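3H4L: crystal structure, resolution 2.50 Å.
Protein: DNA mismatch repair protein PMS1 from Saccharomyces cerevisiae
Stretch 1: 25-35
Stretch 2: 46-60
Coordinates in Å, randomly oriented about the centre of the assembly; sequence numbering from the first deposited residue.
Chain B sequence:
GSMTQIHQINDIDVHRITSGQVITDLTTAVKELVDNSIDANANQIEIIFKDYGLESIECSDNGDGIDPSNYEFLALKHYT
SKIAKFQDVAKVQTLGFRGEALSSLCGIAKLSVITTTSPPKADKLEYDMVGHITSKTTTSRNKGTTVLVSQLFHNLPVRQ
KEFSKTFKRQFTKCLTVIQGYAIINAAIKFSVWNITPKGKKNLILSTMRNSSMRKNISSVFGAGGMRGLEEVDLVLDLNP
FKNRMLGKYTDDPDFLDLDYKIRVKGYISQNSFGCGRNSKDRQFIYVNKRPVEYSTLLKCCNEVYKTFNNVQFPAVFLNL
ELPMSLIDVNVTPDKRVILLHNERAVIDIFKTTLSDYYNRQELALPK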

# COMPACT_ATOMS: atom_id res chain seq x y z
N ASP B 25 15.56 -6.64 -12.85
CA ASP B 25 14.38 -6.95 -12.06
C ASP B 25 13.34 -5.84 -12.05
O ASP B 25 13.50 -4.83 -12.72
N LEU B 26 12.28 -6.05 -11.28
CA LEU B 26 11.20 -5.09 -11.18
C LEU B 26 11.72 -3.72 -10.77
O LEU B 26 11.31 -2.70 -11.32
N THR B 27 12.64 -3.71 -9.81
CA THR B 27 13.22 -2.46 -9.32
C THR B 27 13.93 -1.67 -10.43
O THR B 27 13.79 -0.45 -10.52
N THR B 28 14.69 -2.36 -11.26
CA THR B 28 15.41 -1.71 -12.36
C THR B 28 14.37 -1.13 -13.32
O THR B 28 14.51 0.01 -13.78
N ALA B 29 13.34 -1.91 -13.61
CA ALA B 29 12.30 -1.43 -14.51
C ALA B 29 11.72 -0.13 -13.97
O ALA B 29 11.57 0.83 -14.71
N VAL B 30 11.40 -0.11 -12.68
CA VAL B 30 10.84 1.08 -12.05
C VAL B 30 11.79 2.26 -12.14
O VAL B 30 11.37 3.39 -12.44
N LYS B 31 13.07 2.02 -11.88
CA LYS B 31 14.06 3.08 -11.97
C LYS B 31 13.95 3.74 -13.34
O LYS B 31 13.85 4.97 -13.44
N GLU B 32 13.97 2.92 -14.39
CA GLU B 32 13.90 3.39 -15.77
C GLU B 32 12.68 4.25 -16.06
O GLU B 32 12.77 5.26 -16.77
N LEU B 33 11.54 3.85 -15.51
CA LEU B 33 10.31 4.60 -15.71
C LEU B 33 10.30 5.94 -14.96
O LEU B 33 9.93 6.98 -15.53
N VAL B 34 10.69 5.93 -13.68
CA VAL B 34 10.73 7.16 -12.91
C VAL B 34 11.69 8.15 -13.59
O VAL B 34 11.31 9.30 -13.87
N ASP B 35 12.91 7.69 -13.88
CA ASP B 35 13.92 8.51 -14.55
C ASP B 35 13.36 9.17 -15.80
O ASP B 35 13.56 10.37 -16.03
N GLU B 46 2.80 9.14 -10.60
CA GLU B 46 1.97 8.15 -9.98
C GLU B 46 2.38 6.78 -10.48
O GLU B 46 2.56 6.59 -11.69
N ILE B 47 2.52 5.84 -9.55
CA ILE B 47 2.95 4.49 -9.85
C ILE B 47 1.93 3.51 -9.28
O ILE B 47 1.63 3.53 -8.09
N ILE B 48 1.38 2.67 -10.15
CA ILE B 48 0.39 1.71 -9.74
C ILE B 48 0.88 0.28 -9.99
O ILE B 48 1.16 -0.10 -11.13
N PHE B 49 1.00 -0.50 -8.92
CA PHE B 49 1.44 -1.89 -9.01
C PHE B 49 0.25 -2.83 -8.95
O PHE B 49 -0.67 -2.61 -8.16
N LYS B 50 0.26 -3.87 -9.78
CA LYS B 50 -0.81 -4.86 -9.70
C LYS B 50 -0.15 -6.13 -9.17
O LYS B 50 0.82 -6.63 -9.73
N ASP B 51 -0.68 -6.61 -8.05
CA ASP B 51 -0.16 -7.77 -7.36
C ASP B 51 1.35 -7.61 -7.15
O ASP B 51 2.15 -8.47 -7.53
N TYR B 52 1.72 -6.49 -6.54
CA TYR B 52 3.11 -6.17 -6.23
C TYR B 52 4.12 -6.17 -7.38
O TYR B 52 5.32 -6.22 -7.14
N GLY B 53 3.64 -6.09 -8.61
CA GLY B 53 4.55 -6.09 -9.75
C GLY B 53 4.44 -7.35 -10.58
O GLY B 53 4.75 -7.36 -11.78
N LEU B 54 3.99 -8.43 -9.95
CA LEU B 54 3.83 -9.71 -10.63
C LEU B 54 2.94 -9.57 -11.86
O LEU B 54 3.22 -10.16 -12.90
N GLU B 55 1.88 -8.78 -11.73
CA GLU B 55 0.94 -8.55 -12.82
C GLU B 55 1.39 -7.39 -13.69
O GLU B 55 1.45 -7.50 -14.92
N SER B 56 1.73 -6.27 -13.07
CA SER B 56 2.15 -5.11 -13.85
C SER B 56 2.56 -3.90 -13.03
O SER B 56 2.33 -3.83 -11.82
N ILE B 57 3.18 -2.95 -13.71
CA ILE B 57 3.58 -1.71 -13.08
C ILE B 57 3.24 -0.62 -14.04
O ILE B 57 3.54 -0.72 -15.22
N GLU B 58 2.64 0.45 -13.53
CA GLU B 58 2.26 1.56 -14.37
C GLU B 58 2.85 2.87 -13.86
O GLU B 58 2.78 3.19 -12.67
N CYS B 59 3.45 3.64 -14.75
CA CYS B 59 4.02 4.91 -14.35
C CYS B 59 3.35 6.04 -15.11
O CYS B 59 3.39 6.09 -16.34
N SER B 60 2.70 6.94 -14.35
CA SER B 60 1.99 8.08 -14.93
C SER B 60 2.56 9.42 -14.50
O SER B 60 2.76 9.66 -13.31

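Residues 26-35 form a helix that lies against a β-hairpin built from strands 46-50 and 56-60. The helix runs nearly along strand 56-60, at 14° between their directions, and nearly antiparallel to strand 46-50, at 154°. Strand 56-60 is the nearer of the two, with an axis separation of 8.9 Å against 10.6 Å. No hydrogen bond crosses between the stretches, so the contact is one of apolar packing.

Asp25 caps the helix and does not reach the hairpin. Its chi1 is p, and Asp25 OD1 accepts from Thr28 N at 3.0 Å.

Leu26 points toward the hairpin. It is t at chi1 and p at chi2. Leu26 CD2 sits 3.5 Å from Tyr52 O, 3.9 Å from Gly53 CA and 4.0 Å from Phe49 CE2. Leu26 CD1 lies 4.2 Å from Ile57 CG2. The leucine thus touches the turn and a residue of each strand. Gly53 leaves room for it: an ideal CB there would fall 2.4 Å from Leu26 CD2. The backbone angles of Gly53 also call for glycine by themselves. Tyr52 contributes its carbonyl, while the end of its side chain leads away.

Thr27 points away from the hairpin, and Thr28 is out of reach. Both are m. Ala29 points toward the hairpin, but Ala29 CB stays 5.4 Å from Ile57 CG2, its nearest approach.

Val30 is t and its CA-to-CB bond points sideways. Val30 CG2 nevertheless comes within 3.1 Å of Ile57 CD1, a very tight apolar contact. The same Val30 CG2 is 4.2 Å from Phe49 CZ. Phe49 is m, and its ring meets both Val30 and Leu26 obliquely. Its CA-to-CB bond points sideways, but the ring end comes nearer the helix. Ile57 points toward the helix with chi1 and chi2 both t. In this extended form Ile57 CD1 touches both Val30 and Leu33.

Leu33 points toward the hairpin, m at chi1 and t at chi2. Leu33 CD1 lies 4.2 Å from Ile57 CD1. Leu33 CB lies 3.8 Å from Cys59 CB, where the backbones also come close: the CA atoms of Leu33 and Cys59 are 6.4 Å apart. Cys59 is t and points toward the helix.

Val34 is t and sideways. Val34 CG2 packs 3.9 Å from Ile47 CD1. Ile47 points toward the helix, m at chi1 and t at chi2. Cys59 SG is 4.4 Å from Val34 N, but that amide already donates to Val30 O.

Asp35 is out of reach, and its OD1 is hydrogen-bonded elsewhere in the structure.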

# COMPACT_ATOMS: atom_id res chain seq x y z
CB ASP B 25 14.76 -7.31 -10.62
CG ASP B 25 15.66 -6.28 -9.96
OD1 ASP B 25 15.66 -5.11 -10.41
OD2 ASP B 25 16.34 -6.65 -8.98
CB LEU B 26 10.16 -5.57 -10.17
CG LEU B 26 8.99 -4.61 -9.92
CD1 LEU B 26 8.15 -4.51 -11.19
CD2 LEU B 26 8.16 -5.10 -8.75
CB THR B 27 14.21 -2.74 -8.17
OG1 THR B 27 13.51 -3.39 -7.10
CG2 THR B 27 14.82 -1.45 -7.66
CB THR B 28 16.30 -2.71 -13.12
OG1 THR B 28 17.23 -3.30 -12.20
CG2 THR B 28 17.07 -2.03 -14.24
CB ALA B 29 11.21 -2.49 -14.67
CB VAL B 30 10.54 0.83 -10.56
CG1 VAL B 30 10.00 2.11 -9.92
CG2 VAL B 30 9.53 -0.31 -10.42
CB LYS B 31 15.47 2.54 -11.85
CG LYS B 31 16.04 2.44 -10.46
CD LYS B 31 17.51 2.07 -10.59
CE LYS B 31 18.20 1.93 -9.24
NZ LYS B 31 19.65 1.63 -9.43
CB GLU B 32 13.95 2.20 -16.73
CG GLU B 32 15.22 1.34 -16.62
CD GLU B 32 16.48 2.09 -17.04
OE1 GLU B 32 16.43 3.32 -17.24
OE2 GLU B 32 17.54 1.43 -17.16
CB LEU B 33 9.12 3.74 -15.29
CG LEU B 33 9.01 2.48 -16.15
CD1 LEU B 33 7.89 1.60 -15.63
CD2 LEU B 33 8.79 2.87 -17.62
CB VAL B 34 11.19 6.87 -11.44
CG1 VAL B 34 11.43 8.18 -10.68
CG2 VAL B 34 10.14 6.02 -10.72
CB ASP B 35 15.14 7.67 -14.94
CG ASP B 35 16.12 7.50 -13.80
OD1 ASP B 35 15.83 8.00 -12.70
OD2 ASP B 35 17.18 6.86 -14.01
CB GLU B 46 0.51 8.43 -10.33
CG GLU B 46 -0.50 7.54 -9.63
CD GLU B 46 -1.90 7.80 -10.13
OE1 GLU B 46 -2.29 9.00 -10.18
OE2 GLU B 46 -2.60 6.83 -10.48
CB ILE B 47 4.32 4.22 -9.21
CG1 ILE B 47 5.32 5.26 -9.70
CG2 ILE B 47 4.80 2.83 -9.55
CD1 ILE B 47 6.67 5.15 -9.05
CB ILE B 48 -0.93 1.97 -10.48
CG1 ILE B 48 -1.48 3.33 -10.06
CG2 ILE B 48 -1.94 0.90 -10.17
CD1 ILE B 48 -2.79 3.71 -10.74
CB PHE B 49 2.35 -2.27 -7.83
CG PHE B 49 3.70 -1.63 -7.84
CD1 PHE B 49 3.90 -0.38 -7.29
CD2 PHE B 49 4.78 -2.28 -8.40
CE1 PHE B 49 5.14 0.21 -7.29
CE2 PHE B 49 6.03 -1.70 -8.40
CZ PHE B 49 6.21 -0.45 -7.85
CB LYS B 50 -1.48 -5.09 -11.05
CG LYS B 50 -2.42 -3.95 -11.42
CD LYS B 50 -3.47 -4.36 -12.44
CE LYS B 50 -4.36 -3.18 -12.82
NZ LYS B 50 -5.42 -3.54 -13.81
CB ASP B 51 -0.48 -9.07 -8.10
CG ASP B 51 -0.27 -10.31 -7.22
OD1 ASP B 51 -0.49 -10.23 -6.00
OD2 ASP B 51 0.10 -11.38 -7.76
CB TYR B 52 3.59 -7.09 -5.11
CG TYR B 52 3.00 -6.72 -3.76
CD1 TYR B 52 3.33 -5.51 -3.16
CD2 TYR B 52 2.10 -7.56 -3.10
CE1 TYR B 52 2.77 -5.13 -1.95
CE2 TYR B 52 1.54 -7.18 -1.88
CZ TYR B 52 1.88 -5.96 -1.31
OH TYR B 52 1.35 -5.56 -0.11
CB LEU B 54 3.22 -10.75 -9.69
CG LEU B 54 4.09 -11.05 -8.47
CD1 LEU B 54 3.29 -11.77 -7.42
CD2 LEU B 54 5.30 -11.84 -8.91
CB GLU B 55 -0.45 -8.27 -12.24
CG GLU B 55 -1.53 -7.93 -13.26
CD GLU B 55 -1.86 -9.08 -14.19
OE1 GLU B 55 -1.36 -10.21 -13.97
OE2 GLU B 55 -2.64 -8.85 -15.15
CB SER B 56 1.02 -4.69 -14.79
OG SER B 56 -0.16 -4.42 -14.03
CB ILE B 57 5.07 -1.65 -12.75
CG1 ILE B 57 5.40 -0.21 -12.36
CG2 ILE B 57 5.90 -2.16 -13.89
CD1 ILE B 57 6.81 0.02 -11.93
CB GLU B 58 0.73 1.65 -14.46
CG GLU B 58 0.21 2.93 -15.13
CD GLU B 58 -1.31 2.99 -15.23
OE1 GLU B 58 -1.84 4.12 -15.35
OE2 GLU B 58 -1.97 1.93 -15.21
CB CYS B 59 5.53 4.92 -14.60
SG CYS B 59 6.34 6.36 -13.92
CB SER B 60 0.51 8.06 -14.55
OG SER B 60 -0.24 7.27 -15.45